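Local coordinates for beta-N-acetylglucosaminidase-like protein Glycoside hydrolase family 20 (Flavobacterium johnsoniae, PDB 6YHH) that probably hydrolyses terminal beta-linked N-acetylhexosamine residues, as a family 20 glycoside hydrolase and chitobiase of bacterial chitin metabolism, at residues 74-79 with 103-108; 591-596 with 629-634; 290-295 with 346-351. One frame throughout, in Å; residues are numbered along the deposited sequence.

How the contacts relate
The three contacts are strung along the chain in the order contact 1, contact 3, contact 2, and none touches another. Contact 1 pairs two parallel strands of the mixed sheet in the N-terminal family 20 domain 2. Contact 3 joins helices 289-302 and 341-358 of the catalytic domain, a TIM barrel; its centre lies about 50 Å from that of contact 1. Contact 2, between helices 583-607 and 617-634 of the helical C-terminal part, is, centre to centre, about 64 Å from contact 3, on the opposite side of the chain's centre, and about 55 Å from contact 1. Each thus holds together a different part of the molecule: N-terminal sheet, outer barrel helices and C-terminal helices.

Contact 1 of 3, residues 74-79 with 103-108; sequences AELQIN and ITINAT
Five backbone hydrogen bonds join residues 75-79 to 103-107; strands 76-79 and 103-107 run parallel, their axes 4.7 Å apart. Ile103 N gives to Glu75 O and Ile105 N to Gln77 O; Gln77 N binds Ile103 O and Asn79 N binds Ile105 O at 2.8 Å, and Ala107 N closes the series on Asn79 O. The N-H groups come in nearly along the C=O axes. On the apolar face, Leu76 turns CG anti to its backbone N (chi1 176°), which carries CD1 obliquely across to Ile103 CG2, a tight 3.5 Å. Ile78 CG2 lies more loosely beside Ile105 CB. On the other face the amides of Asn79 and Asn106 run side by side, 19° from coplanar; Asn106 ND2 makes a weak, bent bond to Asn79 OD1 at 2.9 Å, and Thr104 CG2 comes within 3.6 Å of that oxygen. Gln77, bent at chi2, folds NE2 back to Ala74 O at 3.0 Å, on a lone pair, while its OE1 is held by Asn32. Strands 31-35 and 94-99 flank the pair, and helix 110-123 packs on Leu76, Ile78 and Ile105. The backbone bonds set the pairing; the weak amide bond probably adds little.

Contact 2 of 3, residues 591-596 with 629-634; sequences AFFNKW and ELLLVL
The one CH-pi contact is made by Leu630, whose CB sits over a face of the Phe593 ring, 3.9 Å from its centroid and 28° off the normal. CB is nearest the outer end of the ring, 3.5 Å from Phe593 CE2, and Leu630 CD1 lies near the rim at Phe593 CZ, 3.8 Å away. The remaining apolar contacts fall at the ring's edge and root. Leu634 CD1 meets the edge at Phe593 CE2, 3.7 Å away, and Leu631 CD2 lies in the ring plane beside Phe593 CD2. Leu631 and Phe593 slide past each other in opposite directions, so that Leu631 CG comes within 3.7 Å of Phe593 CB. Phe593 has CG anti to its carbonyl carbon (chi1 -59°) and points toward the other helix; its ring is thereby gripped by leucines on one face and along one edge. Polar groups contribute only at the margin: Asn594 ND2 rests against Leu631 CD1 at 3.5 Å, a van der Waals touch on the exposed side. The segment axes run nearly antiparallel, at 156°, and 9.8 Å apart. Leu631 also packs on Ala590 and Ile597 of helix 583-607, and Leu634 on Val589 and Ala590, extending the interface along that helix. Beyond Leu630 lies Ile672 near the C-terminus, while helix 642-650 packs against Glu629 and Val633 of helix 617-634.

Contact 3 of 3, residues 290-295 with 346-351; sequences KTYKIL and TYFTMQ
Helices 289-302 and 341-358 pack together in the catalytic domain, away from the predicted proton donor Glu317, and Tyr292 bridges them. Its CG is anti to the carbonyl carbon (chi1 -59°), sending the ring across to the second helix. Tyr292 CE1 lies 3.5 Å from Gln351 CB, and Tyr292 OH stands 3.4 Å from Phe348 CD1, at the edge of that ring and near its plane. The two rings meet obliquely, with planes at 46° and centroids 5.6 Å apart. In a TIM barrel, helices such as these lie outside the ring of parallel strands; here the two segments cross at -39°, with axes 11.4 Å apart, a separation spanned mainly by Tyr292 and Phe348. Phe348 has CG anti to its backbone N and reaches back toward the first helix, where Leu295 CD1 meets Phe348 CZ at 3.7 Å and Thr291 CG2 approaches the ring edge at CE1. An alanine in place of Tyr292 removes the ring and hydroxyl, with their contacts to Phe348 and Gln351 and the bond to Pro286 O, and would probably loosen the helix pair. Val233 and Pro234 pack on Phe348 from a loop, and Met355 touches Tyr292 further along helix 341-358.

Contact 1 of 3, residues 74-79 with 103-108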
loop_
_atom_site.group_PDB
_atom_site.type_symbol
_atom_site.label_atom_id
_atom_site.label_comp_id
_atom_site.label_asym_id
_atom_site.label_seq_id
_atom_site.Cartn_x
_atom_site.Cartn_y
_atom_site.Cartn_z
ATOM N N ALA A 74 8.044 -19.215 29.543
ATOM C CA ALA A 74 8.482 -18.651 28.274
ATOM C C ALA A 74 9.809 -17.911 28.346
ATOM O O ALA A 74 10.124 -17.245 29.369
ATOM C CB ALA A 74 7.407 -17.692 27.783
ATOM N N GLU A 75 10.568 -17.934 27.256
ATOM C CA GLU A 75 11.853 -17.223 27.170
ATOM C C GLU A 75 11.715 -15.717 27.277
ATOM O O GLU A 75 12.649 -15.069 27.706
ATOM C CB GLU A 75 12.649 -17.636 25.945
ATOM C CG GLU A 75 13.260 -19.016 26.067
ATOM C CD GLU A 75 13.743 -19.582 24.747
ATOM O OE1 GLU A 75 13.449 -18.968 23.642
ATOM O OE2 GLU A 75 14.429 -20.649 24.805
ATOM N N LEU A 76 10.591 -15.179 26.827
ATOM C CA LEU A 76 10.289 -13.733 26.963
ATOM C C LEU A 76 9.146 -13.537 27.898
ATOM O O LEU A 76 8.000 -13.982 27.655
ATOM C CB LEU A 76 9.991 -13.042 25.575
ATOM C CG LEU A 76 9.568 -11.558 25.698
ATOM C CD1 LEU A 76 10.620 -10.605 26.250
ATOM C CD2 LEU A 76 9.145 -11.106 24.314
ATOM N N GLN A 77 9.431 -12.855 29.008
ATOM C CA GLN A 77 8.425 -12.506 30.052
ATOM C C GLN A 77 8.215 -11.034 30.056
ATOM O O GLN A 77 9.200 -10.286 30.058
ATOM C CB GLN A 77 8.962 -12.865 31.445
ATOM C CG GLN A 77 9.176 -14.330 31.624
ATOM C CD GLN A 77 7.856 -15.080 31.715
ATOM O OE1 GLN A 77 6.835 -14.554 32.228
ATOM N NE2 GLN A 77 7.862 -16.340 31.181
ATOM N N ILE A 78 6.952 -10.651 30.030
ATOM C CA ILE A 78 6.528 -9.307 30.023
ATOM C C ILE A 78 5.609 -9.110 31.237
ATOM O O ILE A 78 4.527 -9.665 31.289
ATOM C CB ILE A 78 5.755 -8.979 28.739
ATOM C CG1 ILE A 78 6.573 -9.325 27.478
ATOM C CG2 ILE A 78 5.320 -7.546 28.762
ATOM C CD1 ILE A 78 5.722 -9.213 26.257
ATOM N N ASN A 79 6.066 -8.258 32.165
ATOM C CA ASN A 79 5.339 -7.995 33.425
ATOM C C ASN A 79 4.926 -6.516 33.426
ATOM O O ASN A 79 5.790 -5.634 33.254
ATOM C CB ASN A 79 6.214 -8.203 34.632
ATOM C CG ASN A 79 6.894 -9.558 34.678
ATOM O OD1 ASN A 79 8.147 -9.668 34.754
ATOM N ND2 ASN A 79 6.089 -10.607 34.649
ATOM N N ILE A 103 14.585 -13.412 28.671
ATOM C CA ILE A 103 14.427 -11.951 28.438
ATOM C C ILE A 103 13.220 -11.469 29.231
ATOM O O ILE A 103 12.182 -12.102 29.220
ATOM C CB ILE A 103 14.202 -11.615 26.937
ATOM C CG1 ILE A 103 15.299 -12.191 26.059
ATOM C CG2 ILE A 103 14.025 -10.098 26.704
ATOM C CD1 ILE A 103 15.059 -12.094 24.574
ATOM N N THR A 104 13.361 -10.326 29.958
ATOM C CA THR A 104 12.279 -9.812 30.726
ATOM C C THR A 104 12.051 -8.328 30.438
ATOM O O THR A 104 12.993 -7.542 30.418
ATOM C CB THR A 104 12.594 -9.975 32.257
ATOM O OG1 THR A 104 12.895 -11.343 32.501
ATOM C CG2 THR A 104 11.325 -9.689 33.081
ATOM N N ILE A 105 10.818 -7.981 30.185
ATOM C CA ILE A 105 10.371 -6.626 30.132
ATOM C C ILE A 105 9.536 -6.362 31.322
ATOM O O ILE A 105 8.526 -7.020 31.542
ATOM C CB ILE A 105 9.544 -6.348 28.805
ATOM C CG1 ILE A 105 10.475 -6.440 27.612
ATOM C CG2 ILE A 105 8.882 -4.978 28.834
ATOM C CD1 ILE A 105 9.747 -6.364 26.268
ATOM N N ASN A 106 9.933 -5.382 32.101
ATOM C CA ASN A 106 9.178 -4.954 33.269
ATOM C C ASN A 106 8.746 -3.535 33.029
ATOM O O ASN A 106 9.577 -2.716 32.696
ATOM C CB ASN A 106 10.105 -4.981 34.488
ATOM C CG ASN A 106 10.358 -6.388 35.022
ATOM O OD1 ASN A 106 11.476 -6.777 35.287
ATOM N ND2 ASN A 106 9.342 -7.108 35.172
ATOM N N ALA A 107 7.481 -3.231 33.235
ATOM C CA ALA A 107 6.999 -1.893 33.065
ATOM C C ALA A 107 5.906 -1.551 33.988
ATOM O O ALA A 107 5.109 -2.371 34.357
ATOM C CB ALA A 107 6.542 -1.636 31.627
ATOM N N THR A 108 5.846 -0.287 34.363
ATOM C CA THR A 108 4.720 0.166 35.159
ATOM C C THR A 108 3.378 -0.208 34.554
ATOM O O THR A 108 2.445 -0.636 35.240
ATOM C CB THR A 108 4.769 1.671 35.370
ATOM O OG1 THR A 108 5.978 2.009 36.020
ATOM C CG2 THR A 108 3.609 2.145 36.144
#

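Contact 2 of 3, residues 591-596 with 629-634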
loop_
_atom_site.group_PDB
_atom_site.type_symbol
_atom_site.label_atom_id
_atom_site.label_comp_id
_atom_site.label_asym_id
_atom_site.label_seq_id
_atom_site.Cartn_x
_atom_site.Cartn_y
_atom_site.Cartn_z
ATOM N N ALA A 591 35.935 8.662 -8.379
ATOM C CA ALA A 591 34.981 7.605 -8.594
ATOM C C ALA A 591 33.554 8.195 -8.793
ATOM O O ALA A 591 32.774 7.657 -9.593
ATOM C CB ALA A 591 34.957 6.619 -7.452
ATOM N N PHE A 592 33.268 9.291 -8.103
ATOM C CA PHE A 592 31.906 9.914 -8.224
ATOM C C PHE A 592 31.768 10.549 -9.564
ATOM O O PHE A 592 30.738 10.429 -10.208
ATOM C CB PHE A 592 31.691 10.972 -7.122
ATOM C CG PHE A 592 31.411 10.362 -5.790
ATOM C CD1 PHE A 592 30.088 9.966 -5.414
ATOM C CD2 PHE A 592 32.434 10.167 -4.879
ATOM C CE1 PHE A 592 29.856 9.429 -4.132
ATOM C CE2 PHE A 592 32.205 9.603 -3.655
ATOM C CZ PHE A 592 30.922 9.209 -3.275
ATOM N N PHE A 593 32.826 11.200 -10.034
ATOM C CA PHE A 593 32.766 11.794 -11.366
ATOM C C PHE A 593 32.578 10.760 -12.458
ATOM O O PHE A 593 31.745 10.941 -13.387
ATOM C CB PHE A 593 34.037 12.606 -11.652
ATOM C CG PHE A 593 34.283 13.714 -10.683
ATOM C CD1 PHE A 593 33.220 14.474 -10.150
ATOM C CD2 PHE A 593 35.561 14.101 -10.374
ATOM C CE1 PHE A 593 33.461 15.480 -9.239
ATOM C CE2 PHE A 593 35.792 15.116 -9.467
ATOM C CZ PHE A 593 34.757 15.800 -8.915
ATOM N N ASN A 594 33.308 9.643 -12.404
ATOM C CA ASN A 594 33.109 8.607 -13.386
ATOM C C ASN A 594 31.662 8.042 -13.275
ATOM O O ASN A 594 30.991 7.766 -14.306
ATOM C CB ASN A 594 34.123 7.503 -13.214
ATOM C CG ASN A 594 35.491 7.930 -13.626
ATOM O OD1 ASN A 594 36.501 7.699 -12.909
ATOM N ND2 ASN A 594 35.570 8.506 -14.715
ATOM N N LYS A 595 31.156 7.905 -12.064
ATOM C CA LYS A 595 29.810 7.414 -11.876
ATOM C C LYS A 595 28.776 8.353 -12.499
ATOM O O LYS A 595 27.847 7.868 -13.224
ATOM C CB LYS A 595 29.476 7.262 -10.368
ATOM C CG LYS A 595 28.079 6.719 -10.158
ATOM C CD LYS A 595 27.748 6.475 -8.686
ATOM C CE LYS A 595 26.371 5.798 -8.561
ATOM N NZ LYS A 595 26.140 5.411 -7.135
ATOM N N TRP A 596 28.913 9.651 -12.261
ATOM C CA TRP A 596 27.929 10.613 -12.790
ATOM C C TRP A 596 27.937 10.713 -14.307
ATOM O O TRP A 596 26.929 10.996 -14.968
ATOM C CB TRP A 596 28.099 11.935 -12.112
ATOM C CG TRP A 596 27.858 11.793 -10.595
ATOM C CD1 TRP A 596 27.008 10.934 -9.924
ATOM C CD2 TRP A 596 28.447 12.610 -9.589
ATOM N NE1 TRP A 596 27.074 11.156 -8.566
ATOM C CE2 TRP A 596 27.923 12.198 -8.342
ATOM C CE3 TRP A 596 29.300 13.679 -9.623
ATOM C CZ2 TRP A 596 28.306 12.812 -7.132
ATOM C CZ3 TRP A 596 29.688 14.264 -8.459
ATOM C CH2 TRP A 596 29.182 13.822 -7.219
ATOM N N GLU A 629 35.284 17.689 -16.532
ATOM C CA GLU A 629 36.360 18.708 -16.387
ATOM C C GLU A 629 37.134 18.529 -15.059
ATOM O O GLU A 629 38.425 18.600 -14.980
ATOM C CB GLU A 629 35.827 20.122 -16.556
ATOM C CG GLU A 629 36.923 21.207 -16.667
ATOM C CD GLU A 629 37.711 21.057 -17.971
ATOM O OE1 GLU A 629 37.099 20.754 -19.013
ATOM O OE2 GLU A 629 38.948 21.260 -17.931
ATOM N N LEU A 630 36.398 18.247 -13.980
ATOM C CA LEU A 630 37.019 18.026 -12.721
ATOM C C LEU A 630 37.902 16.773 -12.717
ATOM O O LEU A 630 38.896 16.728 -11.948
ATOM C CB LEU A 630 35.994 17.941 -11.593
ATOM C CG LEU A 630 35.336 19.305 -11.330
ATOM C CD1 LEU A 630 34.098 19.207 -10.432
ATOM C CD2 LEU A 630 36.291 20.286 -10.694
ATOM N N LEU A 631 37.577 15.748 -13.494
ATOM C CA LEU A 631 38.535 14.638 -13.652
ATOM C C LEU A 631 39.891 15.178 -14.191
ATOM O O LEU A 631 40.974 14.739 -13.759
ATOM C CB LEU A 631 37.995 13.564 -14.594
ATOM C CG LEU A 631 36.886 12.694 -13.943
ATOM C CD1 LEU A 631 36.258 11.892 -15.030
ATOM C CD2 LEU A 631 37.492 11.764 -12.907
ATOM N N LEU A 632 39.826 16.115 -15.115
ATOM C CA LEU A 632 41.090 16.669 -15.654
ATOM C C LEU A 632 41.752 17.554 -14.631
ATOM O O LEU A 632 42.983 17.526 -14.466
ATOM C CB LEU A 632 40.836 17.450 -16.924
ATOM C CG LEU A 632 40.252 16.653 -18.068
ATOM C CD1 LEU A 632 39.733 17.621 -19.083
ATOM C CD2 LEU A 632 41.269 15.704 -18.683
ATOM N N VAL A 633 40.981 18.325 -13.903
ATOM C CA VAL A 633 41.492 19.155 -12.816
ATOM C C VAL A 633 42.253 18.299 -11.782
ATOM O O VAL A 633 43.404 18.603 -11.454
ATOM C CB VAL A 633 40.387 19.930 -12.111
ATOM C CG1 VAL A 633 40.888 20.619 -10.873
ATOM C CG2 VAL A 633 39.754 20.992 -12.997
ATOM N N LEU A 634 41.643 17.207 -11.310
ATOM C CA LEU A 634 42.273 16.328 -10.317
ATOM C C LEU A 634 43.623 15.765 -10.805
ATOM O O LEU A 634 44.489 15.517 -9.987
ATOM C CB LEU A 634 41.371 15.162 -9.874
ATOM C CG LEU A 634 40.129 15.435 -8.969
ATOM C CD1 LEU A 634 39.323 14.162 -8.705
ATOM C CD2 LEU A 634 40.382 16.097 -7.634
#

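Contact 3 of 3, residues 290-295 with 346-351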
loop_
_atom_site.group_PDB
_atom_site.type_symbol
_atom_site.label_atom_id
_atom_site.label_comp_id
_atom_site.label_asym_id
_atom_site.label_seq_id
_atom_site.Cartn_x
_atom_site.Cartn_y
_atom_site.Cartn_z
ATOM N N LYS A 290 -24.893 32.751 14.419
ATOM C CA LYS A 290 -25.007 31.501 13.733
ATOM C C LYS A 290 -23.669 30.787 13.634
ATOM O O LYS A 290 -23.626 29.539 13.701
ATOM C CB LYS A 290 -25.655 31.686 12.327
ATOM C CG LYS A 290 -26.180 30.364 11.769
ATOM C CD LYS A 290 -26.893 30.533 10.406
ATOM C CE LYS A 290 -27.589 29.191 10.057
ATOM N NZ LYS A 290 -28.231 29.109 8.735
ATOM N N THR A 291 -22.588 31.535 13.599
ATOM C CA THR A 291 -21.236 30.894 13.606
ATOM C C THR A 291 -21.074 30.004 14.861
ATOM O O THR A 291 -20.664 28.851 14.765
ATOM C CB THR A 291 -20.147 31.986 13.616
ATOM O OG1 THR A 291 -20.286 32.820 12.461
ATOM C CG2 THR A 291 -18.786 31.416 13.715
ATOM N N TYR A 292 -21.433 30.526 16.048
ATOM C CA TYR A 292 -21.323 29.786 17.293
ATOM C C TYR A 292 -22.324 28.652 17.371
ATOM O O TYR A 292 -21.985 27.562 17.859
ATOM C CB TYR A 292 -21.421 30.772 18.473
ATOM C CG TYR A 292 -20.341 31.826 18.432
ATOM C CD1 TYR A 292 -19.035 31.518 18.763
ATOM C CD2 TYR A 292 -20.629 33.127 18.013
ATOM C CE1 TYR A 292 -18.047 32.468 18.689
ATOM C CE2 TYR A 292 -19.643 34.083 17.904
ATOM C CZ TYR A 292 -18.364 33.772 18.275
ATOM O OH TYR A 292 -17.372 34.753 18.231
ATOM N N LYS A 293 -23.540 28.859 16.882
ATOM C CA LYS A 293 -24.549 27.818 16.808
ATOM C C LYS A 293 -24.068 26.619 16.001
ATOM O O LYS A 293 -24.164 25.470 16.481
ATOM C CB LYS A 293 -25.856 28.361 16.259
ATOM C CG LYS A 293 -26.960 27.303 16.236
ATOM C CD LYS A 293 -28.317 27.821 15.808
ATOM C CE LYS A 293 -29.338 26.677 15.722
ATOM N N ILE A 294 -23.559 26.865 14.788
ATOM C CA ILE A 294 -23.129 25.798 13.932
ATOM C C ILE A 294 -21.915 25.086 14.556
ATOM O O ILE A 294 -21.833 23.863 14.578
ATOM C CB ILE A 294 -22.781 26.323 12.522
ATOM C CG1 ILE A 294 -24.148 26.649 11.816
ATOM C CG2 ILE A 294 -22.069 25.256 11.726
ATOM C CD1 ILE A 294 -23.986 27.445 10.581
ATOM N N LEU A 295 -20.950 25.861 15.050
ATOM C CA LEU A 295 -19.798 25.253 15.687
ATOM C C LEU A 295 -20.187 24.398 16.922
ATOM O O LEU A 295 -19.696 23.310 17.108
ATOM C CB LEU A 295 -18.719 26.276 16.044
ATOM C CG LEU A 295 -18.010 26.929 14.825
ATOM C CD1 LEU A 295 -17.131 28.101 15.172
ATOM C CD2 LEU A 295 -17.224 25.831 14.154
ATOM N N THR A 346 -9.146 35.770 19.824
ATOM C CA THR A 346 -9.068 35.123 21.139
ATOM C C THR A 346 -10.453 35.126 21.798
ATOM O O THR A 346 -10.853 34.148 22.415
ATOM C CB THR A 346 -8.079 35.891 22.014
ATOM O OG1 THR A 346 -6.732 35.733 21.466
ATOM C CG2 THR A 346 -8.101 35.319 23.476
ATOM N N TYR A 347 -11.185 36.244 21.682
ATOM C CA TYR A 347 -12.600 36.227 22.141
ATOM C C TYR A 347 -13.443 35.090 21.521
ATOM O O TYR A 347 -14.139 34.340 22.208
ATOM C CB TYR A 347 -13.224 37.549 21.812
ATOM C CG TYR A 347 -14.691 37.614 22.125
ATOM C CD1 TYR A 347 -15.601 37.219 21.229
ATOM C CD2 TYR A 347 -15.141 38.081 23.374
ATOM C CE1 TYR A 347 -16.950 37.200 21.524
ATOM C CE2 TYR A 347 -16.504 38.096 23.676
ATOM C CZ TYR A 347 -17.391 37.652 22.743
ATOM O OH TYR A 347 -18.783 37.638 22.952
ATOM N N PHE A 348 -13.332 34.975 20.190
ATOM C CA PHE A 348 -13.986 33.907 19.416
ATOM C C PHE A 348 -13.581 32.545 19.958
ATOM O O PHE A 348 -14.416 31.735 20.252
ATOM C CB PHE A 348 -13.578 34.064 17.927
ATOM C CG PHE A 348 -13.891 32.882 17.099
ATOM C CD1 PHE A 348 -15.181 32.642 16.614
ATOM C CD2 PHE A 348 -12.896 31.939 16.825
ATOM C CE1 PHE A 348 -15.472 31.498 15.846
ATOM C CE2 PHE A 348 -13.179 30.804 16.046
ATOM C CZ PHE A 348 -14.466 30.590 15.569
ATOM N N THR A 349 -12.292 32.312 20.098
ATOM C CA THR A 349 -11.739 31.096 20.660
ATOM C C THR A 349 -12.278 30.756 22.058
ATOM O O THR A 349 -12.688 29.614 22.347
ATOM C CB THR A 349 -10.196 31.166 20.718
ATOM O OG1 THR A 349 -9.698 31.358 19.379
ATOM C CG2 THR A 349 -9.605 29.932 21.338
ATOM N N MET A 350 -12.397 31.797 22.893
ATOM C CA MET A 350 -12.910 31.603 24.263
ATOM C C MET A 350 -14.405 31.382 24.309
ATOM O O MET A 350 -14.884 30.806 25.328
ATOM C CB MET A 350 -12.470 32.759 25.191
ATOM C CG MET A 350 -10.970 32.668 25.531
ATOM S SD MET A 350 -10.455 31.098 26.238
ATOM C CE MET A 350 -11.702 31.044 27.554
ATOM N N GLN A 351 -15.129 31.713 23.233
ATOM C CA GLN A 351 -16.521 31.304 23.101
ATOM C C GLN A 351 -16.646 29.777 22.845
ATOM O O GLN A 351 -17.639 29.134 23.169
ATOM C CB GLN A 351 -17.312 32.092 22.044
ATOM C CG GLN A 351 -17.271 33.567 22.154
ATOM C CD GLN A 351 -17.467 34.049 23.552
ATOM O OE1 GLN A 351 -16.541 34.632 24.183
ATOM N NE2 GLN A 351 -18.629 33.800 24.059
#